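Local atomic coordinates of CBS domain-containing protein (PDB entry 2YZI), a protein that is of uncharacterized function but carries two CBS domains, modules that in related proteins often bind adenine nucleotides and regulate partner proteins. Residues P73-R76 with I77-R80. Sequence-based numbering, arbitrary orientation.
Sequences PVER and IMTR
The carbonyl oxygen of Val74 takes two backbone N-H groups as the chain leaves the short 3-10 turn 74-76. Ile77 N donates to Val74 O over 2.9 Å, a nearly straight bond (161°) that meets the oxygen from above the carbonyl plane; Met78 N adds a weak, bent one. Two hydrophobic side chains close over the same oxygen. Ile77 holds CG1 between its backbone N and carbonyl carbon (chi1 62°), which lays this branch beside the turn, with CG1 3.4 Å from Val74 O, while CG2 lies back against the carbonyl group of Arg76. Met78, a selenomethionine, repeats that first torsion but has an extended chain beyond CG, and its SE passes 3.8 Å from Glu75 CA. Arg80 returns to the turn with its chain straight from CG to NE, and NH2 reaches Glu75 O at 2.9 Å in a weak bond bent to 125° at the hydrogen. CG of Met78 lies over the centre of one guanidinium face, and CG of Glu75 sits 3.4 Å from Arg80 NH2. The Glu75 carboxylate turns away from Arg80: Glu75 OE2 stays 4.5 Å from Arg80 NH2, beyond a salt bridge. A water donates to Met78 O and, weakly, to Arg76 O, linking the turn to the following loop. Val74 and Ile77 face inward, Val74 onto Val26 and Ala29 of helix 26-35, Ile77 onto Val26 and onto Ile59 and Val63 of helix 56-64. This loop, leading to strand 84-86, packs against helices 26-35 and 56-64. The turn, buried on its Val74 and Ile77 side, is closed by N-H groups of the two residues that follow it, whereas Arg80 makes only a weak bond across the contact, to the Glu75 carbonyl, and the opposite charge nearby may add a modest attraction.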
loop_
_atom_site.group_PDB
_atom_site.type_symbol
_atom_site.label_atom_id
_atom_site.label_comp_id
_atom_site.label_asym_id
_atom_site.label_seq_id
_atom_site.Cartn_x
_atom_site.Cartn_y
_atom_site.Cartn_z
ATOM N N PRO B 73 -22.201 -3.565 -4.224
ATOM C CA PRO B 73 -21.922 -2.180 -3.835
ATOM C C PRO B 73 -20.937 -2.135 -2.670
ATOM O O PRO B 73 -21.051 -2.910 -1.722
ATOM C CB PRO B 73 -23.301 -1.654 -3.463
ATOM C CG PRO B 73 -23.962 -2.873 -2.876
ATOM C CD PRO B 73 -23.584 -3.940 -3.876
ATOM N N VAL B 74 -19.963 -1.233 -2.758
ATOM C CA VAL B 74 -18.940 -1.070 -1.726
ATOM C C VAL B 74 -19.535 -0.895 -0.326
ATOM O O VAL B 74 -18.859 -1.077 0.685
ATOM C CB VAL B 74 -18.055 0.145 -2.041
ATOM C CG1 VAL B 74 -17.478 0.008 -3.430
ATOM C CG2 VAL B 74 -18.857 1.416 -1.938
ATOM N N GLU B 75 -20.805 -0.533 -0.277
ATOM C CA GLU B 75 -21.489 -0.338 0.989
ATOM C C GLU B 75 -21.417 -1.625 1.807
ATOM O O GLU B 75 -21.385 -1.599 3.040
ATOM C CB GLU B 75 -22.947 0.045 0.729
ATOM C CG GLU B 75 -23.806 0.121 1.968
ATOM C CD GLU B 75 -25.260 0.410 1.654
ATOM O OE1 GLU B 75 -25.548 1.475 1.070
ATOM O OE2 GLU B 75 -26.115 -0.429 1.996
ATOM N N ARG B 76 -21.364 -2.749 1.104
ATOM C CA ARG B 76 -21.318 -4.058 1.735
ATOM C C ARG B 76 -19.967 -4.475 2.305
ATOM O O ARG B 76 -19.887 -5.469 3.025
ATOM C CB ARG B 76 -21.793 -5.118 0.740
ATOM C CG ARG B 76 -23.247 -4.973 0.366
ATOM C CD ARG B 76 -23.710 -6.085 -0.553
ATOM N NE ARG B 76 -23.394 -7.412 -0.027
ATOM C CZ ARG B 76 -23.662 -7.821 1.211
ATOM N NH1 ARG B 76 -24.256 -7.004 2.072
ATOM N NH2 ARG B 76 -23.334 -9.053 1.586
ATOM N N ILE B 77 -18.914 -3.721 1.990
ATOM C CA ILE B 77 -17.580 -4.052 2.473
ATOM C C ILE B 77 -16.845 -2.905 3.139
ATOM O O ILE B 77 -15.714 -3.079 3.591
ATOM C CB ILE B 77 -16.674 -4.555 1.337
ATOM C CG1 ILE B 77 -16.501 -3.462 0.282
ATOM C CG2 ILE B 77 -17.246 -5.814 0.746
ATOM C CD1 ILE B 77 -15.358 -3.709 -0.671
HETATM N N MSE B 78 -17.468 -1.733 3.191
HETATM C CA MSE B 78 -16.833 -0.568 3.802
HETATM C C MSE B 78 -16.886 -0.587 5.327
HETATM O O MSE B 78 -17.759 -1.222 5.913
HETATM C CB MSE B 78 -17.499 0.712 3.299
HETATM C CG MSE B 78 -18.912 0.896 3.782
HETATM SE SE MSE B 78 -19.740 2.428 2.953
HETATM C CE MSE B 78 -21.135 2.753 4.285
ATOM N N THR B 79 -15.938 0.105 5.956
ATOM C CA THR B 79 -15.886 0.205 7.413
ATOM C C THR B 79 -16.626 1.489 7.740
ATOM O O THR B 79 -16.452 2.495 7.052
ATOM C CB THR B 79 -14.431 0.301 7.947
ATOM O OG1 THR B 79 -13.717 1.319 7.236
ATOM C CG2 THR B 79 -13.716 -1.018 7.778
ATOM N N ARG B 80 -17.444 1.466 8.783
ATOM C CA ARG B 80 -18.234 2.638 9.121
ATOM C C ARG B 80 -17.789 3.526 10.290
ATOM O O ARG B 80 -18.611 4.102 11.003
ATOM C CB ARG B 80 -19.697 2.221 9.288
ATOM C CG ARG B 80 -20.316 1.654 8.010
ATOM C CD ARG B 80 -21.805 1.324 8.211
ATOM N NE ARG B 80 -22.474 0.969 6.964
ATOM C CZ ARG B 80 -22.294 -0.174 6.313
ATOM N NH1 ARG B 80 -21.461 -1.086 6.793
ATOM N NH2 ARG B 80 -22.954 -0.407 5.189
HETATM O O HOH W 1 -19.082 -3.929 5.529
#